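Local coordinates for ESX secretion system protein EccC (Thermomonospora curvata, PDB 4NH0) that is a three-module FtsK/SpoIIIE-type ATPase of the type VII (ESX) secretion system that binds the exported EsxB and might be the translocase subunit, at residues G623-G635 and R644-A656. Numbering follows the deposited sequence.
Sequences GWEWRGRLHAVVG and RRDPYWLDLSGGA
W649 lays its indole across V633 of the neighbouring strand: V633 CB sits over one face, 3.5 Å from the centroid of the six-membered ring and almost on its normal. With CG anti to the carbonyl carbon, beside the backbone N (chi1 -81°), the indole is brought over V633, W649 CE3 lying 3.3 Å from A632 C, and H631 O comes up to the ring edge near its plane. The far corner, W649 CH2, meets W624 CH2 at 3.9 Å, at the edge of the W624 ring. On the reverse face, A632, V634 and L650 are buried; V634 CG2 touches L650 CD2 at 3.6 Å, while L676, S679 and L680 of helix 669-683 cover A632, and T823 and L825 cover L650. Strands 631-639 and 644-651 form an antiparallel hairpin at the border of the sheet of the second FtsK module, a P-loop NTPase fold, with 644-651 outermost; the V634 side chain lies about 5 Å from that of T863, an ATP-binding residue. A632 and L650 are a hydrogen-bonded pair, L650 N to A632 O at 2.9 Å. The face of W649 is more open: W624, H631 and W649 are partly exposed there, and D651 is exposed. H631 ND1 donates to R629 O at 2.8 Å, with the acceptor near the imidazole plane, and the ring lies between W626 CZ3 over one face and D651 CA over the other. The D651 carboxylate, turned 34° from the ring, approaches H631 CE1 and NE2 without a hydrogen bond; its OD1 instead takes S653 N at 3.2 Å, an Asx turn. Were H631 shortened to an alanine, R629 O would probably lose this donor and a gap would be likely to open between W626 and D651.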
loop_
_atom_site.group_PDB
_atom_site.type_symbol
_atom_site.label_atom_id
_atom_site.label_comp_id
_atom_site.label_asym_id
_atom_site.label_seq_id
_atom_site.Cartn_x
_atom_site.Cartn_y
_atom_site.Cartn_z
ATOM N N GLY A 623 4.711 -23.833 -11.065
ATOM C CA GLY A 623 3.630 -24.536 -11.727
ATOM C C GLY A 623 2.239 -24.135 -11.278
ATOM O O GLY A 623 1.252 -24.730 -11.707
ATOM N N TRP A 624 2.154 -23.126 -10.416
ATOM C CA TRP A 624 0.862 -22.680 -9.909
ATOM C C TRP A 624 0.043 -22.017 -11.009
ATOM O O TRP A 624 0.588 -21.339 -11.880
ATOM C CB TRP A 624 1.041 -21.712 -8.736
ATOM C CG TRP A 624 -0.217 -21.502 -7.948
ATOM C CD1 TRP A 624 -1.289 -22.343 -7.878
ATOM C CD2 TRP A 624 -0.539 -20.375 -7.123
ATOM N NE1 TRP A 624 -2.256 -21.813 -7.060
ATOM C CE2 TRP A 624 -1.821 -20.606 -6.584
ATOM C CE3 TRP A 624 0.132 -19.196 -6.787
ATOM C CZ2 TRP A 624 -2.443 -19.700 -5.728
ATOM C CZ3 TRP A 624 -0.489 -18.300 -5.937
ATOM C CH2 TRP A 624 -1.763 -18.557 -5.418
ATOM N N GLU A 625 -1.268 -22.227 -10.964
ATOM C CA GLU A 625 -2.184 -21.641 -11.934
ATOM C C GLU A 625 -2.141 -20.117 -11.890
ATOM O O GLU A 625 -2.222 -19.454 -12.924
ATOM C CB GLU A 625 -3.610 -22.141 -11.680
ATOM C CG GLU A 625 -4.703 -21.118 -11.951
ATOM C CD GLU A 625 -6.096 -21.686 -11.771
ATOM O OE1 GLU A 625 -6.243 -22.684 -11.036
ATOM O OE2 GLU A 625 -7.047 -21.131 -12.362
ATOM N N TRP A 626 -1.995 -19.569 -10.688
ATOM C CA TRP A 626 -2.031 -18.123 -10.499
ATOM C C TRP A 626 -0.644 -17.489 -10.464
ATOM O O TRP A 626 -0.431 -16.497 -9.769
ATOM C CB TRP A 626 -2.787 -17.779 -9.215
ATOM C CG TRP A 626 -4.258 -17.997 -9.328
ATOM C CD1 TRP A 626 -4.982 -19.013 -8.778
ATOM C CD2 TRP A 626 -5.188 -17.187 -10.054
ATOM N NE1 TRP A 626 -6.308 -18.880 -9.109
ATOM C CE2 TRP A 626 -6.460 -17.767 -9.893
ATOM C CE3 TRP A 626 -5.069 -16.025 -10.820
ATOM C CZ2 TRP A 626 -7.605 -17.226 -10.472
ATOM C CZ3 TRP A 626 -6.205 -15.488 -11.392
ATOM C CH2 TRP A 626 -7.457 -16.089 -11.215
ATOM N N ARG A 627 0.293 -18.054 -11.215
ATOM C CA ARG A 627 1.616 -17.457 -11.331
ATOM C C ARG A 627 1.732 -16.696 -12.643
ATOM O O ARG A 627 1.544 -17.265 -13.718
ATOM C CB ARG A 627 2.710 -18.521 -11.245
ATOM C CG ARG A 627 4.104 -17.944 -11.059
ATOM C CD ARG A 627 5.148 -18.758 -11.796
ATOM N NE ARG A 627 4.980 -18.653 -13.242
ATOM C CZ ARG A 627 5.450 -17.650 -13.974
ATOM N NH1 ARG A 627 6.118 -16.661 -13.397
ATOM N NH2 ARG A 627 5.251 -17.633 -15.284
ATOM N N GLY A 628 2.039 -15.407 -12.554
ATOM C CA GLY A 628 2.176 -14.580 -13.737
ATOM C C GLY A 628 0.840 -14.149 -14.304
ATOM O O GLY A 628 0.713 -13.899 -15.501
ATOM N N ARG A 629 -0.164 -14.062 -13.437
ATOM C CA ARG A 629 -1.496 -13.634 -13.844
ATOM C C ARG A 629 -1.737 -12.190 -13.424
ATOM O O ARG A 629 -2.866 -11.700 -13.462
ATOM C CB ARG A 629 -2.559 -14.550 -13.235
ATOM C CG ARG A 629 -2.297 -16.030 -13.456
ATOM C CD ARG A 629 -2.720 -16.483 -14.842
ATOM N NE ARG A 629 -4.169 -16.624 -14.953
ATOM C CZ ARG A 629 -4.983 -15.670 -15.393
ATOM N NH1 ARG A 629 -4.490 -14.498 -15.770
ATOM N NH2 ARG A 629 -6.289 -15.888 -15.459
ATOM N N LEU A 630 -0.658 -11.523 -13.019
ATOM C CA LEU A 630 -0.698 -10.150 -12.518
ATOM C C LEU A 630 -1.627 -9.989 -11.323
ATOM O O LEU A 630 -2.177 -8.914 -11.095
ATOM C CB LEU A 630 -1.104 -9.179 -13.626
ATOM C CG LEU A 630 0.024 -8.754 -14.565
ATOM C CD1 LEU A 630 -0.443 -7.630 -15.462
ATOM C CD2 LEU A 630 1.248 -8.330 -13.774
ATOM N N HIS A 631 -1.794 -11.062 -10.559
ATOM C CA HIS A 631 -2.519 -10.994 -9.301
ATOM C C HIS A 631 -1.533 -11.001 -8.142
ATOM O O HIS A 631 -0.527 -11.707 -8.180
ATOM C CB HIS A 631 -3.505 -12.154 -9.172
ATOM C CG HIS A 631 -4.735 -11.998 -10.009
ATOM N ND1 HIS A 631 -4.701 -11.978 -11.386
ATOM C CD2 HIS A 631 -6.036 -11.856 -9.663
ATOM C CE1 HIS A 631 -5.928 -11.829 -11.854
ATOM N NE2 HIS A 631 -6.756 -11.754 -10.829
ATOM N N ALA A 632 -1.819 -10.207 -7.117
ATOM C CA ALA A 632 -0.926 -10.100 -5.971
ATOM C C ALA A 632 -1.693 -10.167 -4.659
ATOM O O ALA A 632 -2.719 -9.509 -4.495
ATOM C CB ALA A 632 -0.125 -8.814 -6.046
ATOM N N VAL A 633 -1.189 -10.970 -3.730
ATOM C CA VAL A 633 -1.780 -11.069 -2.403
ATOM C C VAL A 633 -1.116 -10.055 -1.476
ATOM O O VAL A 633 0.107 -9.931 -1.452
ATOM C CB VAL A 633 -1.646 -12.494 -1.827
ATOM C CG1 VAL A 633 -0.209 -12.981 -1.922
ATOM C CG2 VAL A 633 -2.149 -12.545 -0.397
ATOM N N VAL A 634 -1.929 -9.320 -0.725
ATOM C CA VAL A 634 -1.421 -8.215 0.080
ATOM C C VAL A 634 -1.579 -8.445 1.582
ATOM O O VAL A 634 -0.643 -8.212 2.347
ATOM C CB VAL A 634 -2.114 -6.895 -0.316
ATOM C CG1 VAL A 634 -2.159 -5.927 0.852
ATOM C CG2 VAL A 634 -1.407 -6.270 -1.508
ATOM N N GLY A 635 -2.750 -8.906 2.007
ATOM C CA GLY A 635 -2.997 -9.097 3.424
ATOM C C GLY A 635 -4.082 -10.101 3.750
ATOM O O GLY A 635 -4.292 -11.068 3.021
ATOM N N ARG A 644 -15.274 -16.331 8.452
ATOM C CA ARG A 644 -13.994 -16.674 7.847
ATOM C C ARG A 644 -13.130 -15.435 7.670
ATOM O O ARG A 644 -13.572 -14.315 7.920
ATOM C CB ARG A 644 -14.198 -17.367 6.500
ATOM C CG ARG A 644 -14.752 -16.463 5.414
ATOM C CD ARG A 644 -14.863 -17.195 4.089
ATOM N NE ARG A 644 -15.220 -16.292 2.999
ATOM C CZ ARG A 644 -16.468 -16.037 2.621
ATOM N NH1 ARG A 644 -17.482 -16.619 3.243
ATOM N NH2 ARG A 644 -16.700 -15.201 1.619
ATOM N N ARG A 645 -11.892 -15.647 7.242
ATOM C CA ARG A 645 -10.989 -14.547 6.940
ATOM C C ARG A 645 -10.278 -14.811 5.622
ATOM O O ARG A 645 -9.515 -15.769 5.498
ATOM C CB ARG A 645 -9.974 -14.349 8.065
ATOM C CG ARG A 645 -10.575 -13.852 9.369
ATOM C CD ARG A 645 -9.592 -14.028 10.510
ATOM N NE ARG A 645 -8.590 -15.040 10.192
ATOM C CZ ARG A 645 -7.466 -15.224 10.875
ATOM N NH1 ARG A 645 -7.192 -14.459 11.923
ATOM N NH2 ARG A 645 -6.615 -16.172 10.510
ATOM N N ASP A 646 -10.492 -13.943 4.650
ATOM C CA ASP A 646 -9.968 -14.151 3.322
ATOM C C ASP A 646 -8.661 -13.460 3.086
ATOM O O ASP A 646 -8.423 -12.390 3.615
ATOM C CB ASP A 646 -10.958 -13.625 2.309
ATOM C CG ASP A 646 -12.265 -14.304 2.388
ATOM O OD1 ASP A 646 -12.304 -15.435 2.881
ATOM O OD2 ASP A 646 -13.256 -13.711 1.952
ATOM N N PRO A 647 -7.833 -14.048 2.243
ATOM C CA PRO A 647 -6.651 -13.384 1.726
ATOM C C PRO A 647 -7.092 -12.288 0.796
ATOM O O PRO A 647 -8.095 -12.429 0.140
ATOM C CB PRO A 647 -5.974 -14.470 0.921
ATOM C CG PRO A 647 -6.466 -15.729 1.493
ATOM C CD PRO A 647 -7.881 -15.451 1.840
ATOM N N TYR A 648 -6.341 -11.208 0.734
ATOM C CA TYR A 648 -6.724 -10.053 -0.026
ATOM C C TYR A 648 -5.965 -10.115 -1.308
ATOM O O TYR A 648 -4.762 -10.178 -1.281
ATOM C CB TYR A 648 -6.254 -8.839 0.737
ATOM C CG TYR A 648 -6.859 -7.548 0.322
ATOM C CD1 TYR A 648 -7.830 -7.491 -0.638
ATOM C CD2 TYR A 648 -6.459 -6.383 0.900
ATOM C CE1 TYR A 648 -8.389 -6.296 -1.010
ATOM C CE2 TYR A 648 -7.012 -5.187 0.535
ATOM C CZ TYR A 648 -7.970 -5.155 -0.423
ATOM O OH TYR A 648 -8.519 -3.963 -0.782
ATOM N N TRP A 649 -6.659 -10.087 -2.434
ATOM C CA TRP A 649 -6.024 -10.251 -3.713
ATOM C C TRP A 649 -6.365 -9.130 -4.596
ATOM O O TRP A 649 -7.487 -8.629 -4.570
ATOM C CB TRP A 649 -6.494 -11.510 -4.381
ATOM C CG TRP A 649 -5.810 -12.736 -3.899
ATOM C CD1 TRP A 649 -6.254 -13.624 -2.963
ATOM C CD2 TRP A 649 -4.536 -13.252 -4.329
ATOM N NE1 TRP A 649 -5.363 -14.621 -2.788
ATOM C CE2 TRP A 649 -4.314 -14.456 -3.578
ATOM C CE3 TRP A 649 -3.595 -12.849 -5.219
ATOM C CZ2 TRP A 649 -3.195 -15.209 -3.730
ATOM C CZ3 TRP A 649 -2.467 -13.617 -5.366
ATOM C CH2 TRP A 649 -2.273 -14.767 -4.640
ATOM N N LEU A 650 -5.408 -8.740 -5.417
ATOM C CA LEU A 650 -5.549 -7.609 -6.296
ATOM C C LEU A 650 -5.421 -8.047 -7.734
ATOM O O LEU A 650 -4.604 -8.869 -8.048
ATOM C CB LEU A 650 -4.466 -6.608 -5.968
ATOM C CG LEU A 650 -4.722 -5.623 -4.844
ATOM C CD1 LEU A 650 -5.559 -6.252 -3.768
ATOM C CD2 LEU A 650 -3.414 -5.152 -4.270
ATOM N N ASP A 651 -6.251 -7.495 -8.600
ATOM C CA ASP A 651 -6.261 -7.837 -10.017
ATOM C C ASP A 651 -5.686 -6.688 -10.831
ATOM O O ASP A 651 -6.421 -5.839 -11.333
ATOM C CB ASP A 651 -7.679 -8.167 -10.489
ATOM C CG ASP A 651 -7.699 -8.856 -11.842
ATOM O OD1 ASP A 651 -6.644 -8.909 -12.506
ATOM O OD2 ASP A 651 -8.776 -9.344 -12.245
ATOM N N LEU A 652 -4.364 -6.667 -10.962
ATOM C CA LEU A 652 -3.684 -5.606 -11.691
ATOM C C LEU A 652 -3.545 -5.957 -13.169
ATOM O O LEU A 652 -2.729 -5.373 -13.880
ATOM C CB LEU A 652 -2.308 -5.338 -11.082
ATOM C CG LEU A 652 -2.268 -5.156 -9.564
ATOM C CD1 LEU A 652 -0.871 -4.777 -9.103
ATOM C CD2 LEU A 652 -3.283 -4.118 -9.116
ATOM N N SER A 653 -4.354 -6.906 -13.624
ATOM C CA SER A 653 -4.297 -7.371 -15.005
ATOM C C SER A 653 -5.087 -6.476 -15.952
ATOM O O SER A 653 -5.518 -6.919 -17.015
ATOM C CB SER A 653 -4.814 -8.806 -15.100
ATOM O OG SER A 653 -4.919 -9.220 -16.451
ATOM N N GLY A 654 -5.273 -5.219 -15.567
ATOM C CA GLY A 654 -5.991 -4.272 -16.398
ATOM C C GLY A 654 -7.169 -3.640 -15.686
ATOM O O GLY A 654 -7.802 -4.267 -14.837
ATOM N N GLY A 655 -7.464 -2.393 -16.036
ATOM C CA GLY A 655 -8.549 -1.662 -15.411
ATOM C C GLY A 655 -8.156 -1.139 -14.045
ATOM O O GLY A 655 -8.019 0.065 -13.843
ATOM N N ALA A 656 -7.973 -2.057 -13.103
ATOM C CA ALA A 656 -7.557 -1.702 -11.756
ATOM C C ALA A 656 -6.049 -1.844 -11.609
ATOM O O ALA A 656 -5.538 -2.060 -10.512
ATOM C CB ALA A 656 -8.276 -2.564 -10.736
#